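Local atomic coordinates of tryptophan halogenase superfamily (Brevundimonas sp. BAL3, PDB entry 6FRL), a protein that is a flavin-dependent halogenase that prefers bromination over chlorination and probably halogenates an aromatic substrate with the help of reduced flavin. Residues B[101-106]-B[134-139]; B[108-113]-B[155-160]. One frame throughout, in Å; residues are numbered along the deposited sequence.

Contact 1. Residues B[101-106]-B[134-139]; sequences IHPFGL and AYSLGA
The backbones of strand 99-103 and the start of helix 137-143 approach most closely at Pro-103 and Ala-139, whose CA atoms are 5.4 Å apart, and no hydrogen bond joins the two segments. Ala-139 and Gly-138 allow this. CB of Ala-139 lies 4.3 Å from CB of Pro-103 and 4.5 Å from CB of Ile-101, while the longer Ile-101 branch brings CD1 to 3.7 Å from the carbonyl O of Ala-139. Gly-138 brings its bare backbone up beside the proline ring, where a CB would point toward 101-106 and come tight against Pro-103 CB, at 3.5 Å. Ser-136 is the N-cap of the helix: with OG anti to its own backbone N (chi1 170°), it accepts from Ala-139 N at 3.2 Å in a nearly straight bond (169°). The same OG sits 3.7 Å from Pro-103 CG, so the cap also packs against the ring. An alanine here would probably leave Ala-139 N without its capping acceptor and open a small gap beside Pro-103. Beyond the segments, Ile-101 continues onto Ala-142 and Ala-143 of helix 137-143, Tyr-135 packs on helix 473-492, and His-102 turns from the contact to helix 447-456, where NE2 bonds Ser-449.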
loop_
_atom_site.group_PDB
_atom_site.type_symbol
_atom_site.label_atom_id
_atom_site.label_comp_id
_atom_site.label_asym_id
_atom_site.label_seq_id
_atom_site.Cartn_x
_atom_site.Cartn_y
_atom_site.Cartn_z
ATOM N N ILE B 101 14.592 -14.015 17.499
ATOM C CA ILE B 101 15.015 -12.693 17.002
ATOM C C ILE B 101 14.050 -12.166 15.909
ATOM O O ILE B 101 13.817 -12.857 14.878
ATOM C CB ILE B 101 16.460 -12.717 16.424
ATOM C CG1 ILE B 101 17.466 -12.997 17.520
ATOM C CG2 ILE B 101 16.814 -11.374 15.830
ATOM C CD1 ILE B 101 18.904 -13.242 17.047
ATOM N N HIS B 102 13.559 -10.938 16.117
ATOM C CA HIS B 102 12.826 -10.167 15.085
ATOM C C HIS B 102 13.812 -9.344 14.314
ATOM O O HIS B 102 14.308 -8.344 14.819
ATOM C CB HIS B 102 11.754 -9.249 15.713
ATOM C CG HIS B 102 11.045 -8.371 14.725
ATOM N ND1 HIS B 102 10.307 -7.266 15.110
ATOM C CD2 HIS B 102 10.995 -8.409 13.372
ATOM C CE1 HIS B 102 9.856 -6.649 14.032
ATOM N NE2 HIS B 102 10.242 -7.336 12.966
ATOM N N PRO B 103 14.123 -9.764 13.087
ATOM C CA PRO B 103 15.107 -9.065 12.279
ATOM C C PRO B 103 14.491 -8.014 11.361
ATOM O O PRO B 103 13.282 -7.953 11.236
ATOM C CB PRO B 103 15.662 -10.204 11.431
ATOM C CG PRO B 103 14.432 -11.013 11.113
ATOM C CD PRO B 103 13.653 -10.974 12.385
ATOM N N PHE B 104 15.333 -7.275 10.661
ATOM C CA PHE B 104 14.904 -6.463 9.500
ATOM C C PHE B 104 15.190 -7.251 8.228
ATOM O O PHE B 104 16.279 -7.128 7.652
ATOM C CB PHE B 104 15.624 -5.116 9.487
ATOM C CG PHE B 104 15.633 -4.437 10.821
ATOM C CD1 PHE B 104 14.445 -4.028 11.395
ATOM C CD2 PHE B 104 16.827 -4.211 11.520
ATOM C CE1 PHE B 104 14.434 -3.393 12.636
ATOM C CE2 PHE B 104 16.815 -3.570 12.758
ATOM C CZ PHE B 104 15.619 -3.170 13.310
ATOM N N GLY B 105 14.238 -8.095 7.832
ATOM C CA GLY B 105 14.355 -8.880 6.612
ATOM C C GLY B 105 13.189 -9.843 6.415
ATOM O O GLY B 105 12.374 -10.069 7.333
ATOM N N LEU B 106 13.126 -10.427 5.217
ATOM C CA LEU B 106 12.200 -11.527 4.933
ATOM C C LEU B 106 12.826 -12.900 5.273
ATOM O O LEU B 106 14.037 -12.989 5.546
ATOM C CB LEU B 106 11.766 -11.518 3.467
ATOM C CG LEU B 106 11.371 -10.195 2.810
ATOM C CD1 LEU B 106 10.989 -10.469 1.339
ATOM C CD2 LEU B 106 10.279 -9.544 3.627
ATOM N N ALA B 134 16.278 -20.021 10.797
ATOM C CA ALA B 134 17.371 -20.514 9.979
ATOM C C ALA B 134 17.300 -20.049 8.540
ATOM O O ALA B 134 18.267 -20.224 7.819
ATOM C CB ALA B 134 17.438 -22.022 10.013
ATOM N N TYR B 135 16.178 -19.482 8.117
ATOM C CA TYR B 135 16.031 -18.990 6.747
ATOM C C TYR B 135 16.060 -17.481 6.609
ATOM O O TYR B 135 15.716 -16.980 5.553
ATOM C CB TYR B 135 14.756 -19.533 6.117
ATOM C CG TYR B 135 14.672 -21.024 6.167
ATOM C CD1 TYR B 135 14.099 -21.661 7.261
ATOM C CD2 TYR B 135 15.152 -21.813 5.121
ATOM C CE1 TYR B 135 14.033 -23.039 7.336
ATOM C CE2 TYR B 135 15.084 -23.210 5.184
ATOM C CZ TYR B 135 14.510 -23.802 6.294
ATOM O OH TYR B 135 14.415 -25.162 6.365
ATOM N N SER B 136 16.479 -16.773 7.667
ATOM C CA SER B 136 16.728 -15.318 7.650
ATOM C C SER B 136 18.193 -15.023 7.913
ATOM O O SER B 136 18.706 -15.316 9.003
ATOM C CB SER B 136 15.924 -14.616 8.754
ATOM O OG SER B 136 16.323 -13.250 8.899
ATOM N N LEU B 137 18.853 -14.412 6.941
ATOM C CA LEU B 137 20.252 -14.032 7.070
ATOM C C LEU B 137 20.423 -13.025 8.189
ATOM O O LEU B 137 21.356 -13.127 8.994
ATOM C CB LEU B 137 20.781 -13.485 5.752
ATOM C CG LEU B 137 22.168 -12.863 5.707
ATOM C CD1 LEU B 137 23.203 -13.836 6.246
ATOM C CD2 LEU B 137 22.509 -12.444 4.282
ATOM N N GLY B 138 19.496 -12.075 8.270
ATOM C CA GLY B 138 19.546 -11.049 9.316
ATOM C C GLY B 138 19.611 -11.672 10.693
ATOM O O GLY B 138 20.512 -11.348 11.507
ATOM N N ALA B 139 18.666 -12.581 10.944
ATOM C CA ALA B 139 18.524 -13.247 12.237
ATOM C C ALA B 139 19.724 -14.105 12.563
ATOM O O ALA B 139 20.214 -14.076 13.682
ATOM C CB ALA B 139 17.274 -14.094 12.254
#

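Contact 2. Residues B[108-113]-B[155-160]; sequences GQDVKG and PSQLSV
Gly-108 meets Leu-158 and Gln-157 where the two loops come together. Its phi is positive (65°), a conformation that glycine adopts readily. Its carbonyl carbon lies 3.9 Å from CD1 of Leu-158, and its O is 3.3 Å from NE2 of Gln-157. Gln-109 carries much of the rest. Its CB rests on the same Leu-158 methyl, 3.8 Å from CD1, and the bend at chi2 (68°) turns CD back toward Gln-157. There the terminal amide lies against the aliphatic root of that side chain, with NE2 of Gln-109 3.3 Å from CB of Gln-157, and OE1 of Gln-109 reaches 3.6 Å from CB of Ser-156. The two glutamine amides are turned 76° apart; NE2 of Gln-109 and OE1 of Gln-157 come to 2.9 Å, but the angle is too poor for a hydrogen bond. A weak bond instead ties NE2 of Gln-109 to O of Asp-110, the next residue. A long glutamine suits both places, offering methylenes for packing and a polar end at the partly exposed surface. The Asp-110 carboxylate comes across the Gln-157 amide at a slant, OD1 3.8 Å from NE2 of Gln-157, but the bond made by OD1 goes to Phe-116 N at the start of helix 116-125. Opposing this loop is a short 3-10 turn, residues 157-159, in which O of Ser-156 accepts from both N and OG of Ser-159. The arrangement is a loop-to-loop contact at the surface of the halogenase: Gln-157 and Leu-158 of a 3-10 turn pack against Gly-108 and Gln-109 of an irregular loop, so that the connection between strand 99-103 and helix 116-125 rests on the one between helix 137-143 and strand 164-168.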
loop_
_atom_site.group_PDB
_atom_site.type_symbol
_atom_site.label_atom_id
_atom_site.label_comp_id
_atom_site.label_asym_id
_atom_site.label_seq_id
_atom_site.Cartn_x
_atom_site.Cartn_y
_atom_site.Cartn_z
ATOM N N GLY B 108 13.441 -16.797 3.897
ATOM C CA GLY B 108 13.487 -17.689 2.763
ATOM C C GLY B 108 13.297 -16.959 1.446
ATOM O O GLY B 108 13.631 -15.762 1.316
ATOM N N GLN B 109 12.763 -17.718 0.490
ATOM C CA GLN B 109 12.508 -17.297 -0.886
ATOM C C GLN B 109 11.075 -17.661 -1.258
ATOM O O GLN B 109 10.711 -18.832 -1.218
ATOM C CB GLN B 109 13.485 -18.016 -1.817
ATOM C CG GLN B 109 13.385 -17.716 -3.321
ATOM C CD GLN B 109 13.807 -16.285 -3.677
ATOM O OE1 GLN B 109 15.018 -15.985 -3.831
ATOM N NE2 GLN B 109 12.818 -15.381 -3.767
ATOM N N ASP B 110 10.272 -16.647 -1.589
ATOM C CA ASP B 110 8.920 -16.848 -2.134
ATOM C C ASP B 110 9.014 -17.548 -3.491
ATOM O O ASP B 110 9.953 -17.313 -4.262
ATOM C CB ASP B 110 8.162 -15.513 -2.264
ATOM C CG ASP B 110 7.717 -14.943 -0.892
ATOM O OD1 ASP B 110 8.113 -15.508 0.165
ATOM O OD2 ASP B 110 6.954 -13.927 -0.863
ATOM N N VAL B 111 8.051 -18.428 -3.756
ATOM C CA VAL B 111 8.045 -19.272 -4.959
ATOM C C VAL B 111 6.661 -19.235 -5.596
ATOM O O VAL B 111 5.649 -19.381 -4.907
ATOM C CB VAL B 111 8.434 -20.721 -4.614
ATOM C CG1 VAL B 111 8.235 -21.646 -5.804
ATOM C CG2 VAL B 111 9.875 -20.744 -4.109
ATOM N N LYS B 112 6.621 -19.017 -6.906
ATOM C CA LYS B 112 5.378 -19.025 -7.679
ATOM C C LYS B 112 4.298 -18.104 -7.108
ATOM O O LYS B 112 3.106 -18.405 -7.192
ATOM C CB LYS B 112 4.870 -20.476 -7.837
ATOM C CG LYS B 112 5.812 -21.339 -8.665
ATOM C CD LYS B 112 5.371 -22.792 -8.747
ATOM C CE LYS B 112 6.305 -23.572 -9.669
ATOM N NZ LYS B 112 6.099 -25.037 -9.541
ATOM N N GLY B 113 4.724 -16.985 -6.529
ATOM C CA GLY B 113 3.801 -16.055 -5.835
ATOM C C GLY B 113 3.366 -16.452 -4.415
ATOM O O GLY B 113 2.692 -15.661 -3.725
ATOM N N PRO B 155 22.378 -11.225 -5.301
ATOM C CA PRO B 155 21.971 -12.386 -6.105
ATOM C C PRO B 155 20.453 -12.693 -6.090
ATOM O O PRO B 155 19.843 -12.786 -7.158
ATOM C CB PRO B 155 22.776 -13.538 -5.477
ATOM C CG PRO B 155 23.998 -12.892 -4.892
ATOM C CD PRO B 155 23.729 -11.417 -4.726
ATOM N N SER B 156 19.868 -12.807 -4.889
ATOM C CA SER B 156 18.436 -13.095 -4.715
ATOM C C SER B 156 17.905 -12.603 -3.360
ATOM O O SER B 156 18.664 -12.082 -2.545
ATOM C CB SER B 156 18.219 -14.605 -4.800
ATOM O OG SER B 156 18.907 -15.247 -3.733
ATOM N N GLN B 157 16.592 -12.799 -3.145
ATOM C CA GLN B 157 15.909 -12.554 -1.866
ATOM C C GLN B 157 16.623 -13.055 -0.567
ATOM O O GLN B 157 16.503 -12.407 0.478
ATOM C CB GLN B 157 14.452 -13.112 -1.940
ATOM C CG GLN B 157 13.577 -12.933 -0.690
ATOM C CD GLN B 157 12.089 -13.333 -0.889
ATOM O OE1 GLN B 157 11.583 -13.397 -2.015
ATOM N NE2 GLN B 157 11.391 -13.602 0.209
ATOM N N LEU B 158 17.353 -14.174 -0.631
ATOM C CA LEU B 158 18.046 -14.738 0.546
ATOM C C LEU B 158 19.139 -13.868 1.147
ATOM O O LEU B 158 19.481 -14.035 2.310
ATOM C CB LEU B 158 18.668 -16.122 0.234
ATOM C CG LEU B 158 18.024 -17.356 0.857
ATOM C CD1 LEU B 158 16.869 -17.758 -0.037
ATOM C CD2 LEU B 158 19.035 -18.487 0.972
ATOM N N SER B 159 19.704 -12.966 0.352
ATOM C CA SER B 159 20.810 -12.126 0.835
ATOM C C SER B 159 20.356 -10.720 1.243
ATOM O O SER B 159 21.193 -9.909 1.622
ATOM C CB SER B 159 21.955 -12.085 -0.204
ATOM O OG SER B 159 21.438 -12.028 -1.522
ATOM N N VAL B 160 19.045 -10.456 1.214
ATOM C CA VAL B 160 18.515 -9.127 1.520
ATOM C C VAL B 160 18.194 -9.024 3.006
ATOM O O VAL B 160 17.366 -9.764 3.517
ATOM C CB VAL B 160 17.219 -8.797 0.724
ATOM C CG1 VAL B 160 16.784 -7.352 0.977
ATOM C CG2 VAL B 160 17.443 -9.011 -0.766
#

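From the N terminus, the chain runs through strand 99-103 and residues 101-106, passes 108-113 and makes helix 116-125 before 134-139, which opens helix 137-143, closes contact 1. After that helix, 155-160 closes contact 2 ahead of strand 164-168. The segments alternate, so the two loops cross rather than nest, their centres 13 Å apart. Tyr-135 O and Gly-108 N, 2.8 Å apart, form a probable hydrogen bond, and Leu-106 touches Gln-157 while Leu-137 packs on the 3-10 turn. Contact 1 ties an edge strand, within this chain, of the larger mixed sheet to helix 137-143; contact 2, nearer the surface, joins the loop leading into helix 116-125 to the one between helix 137-143 and strand 164-168.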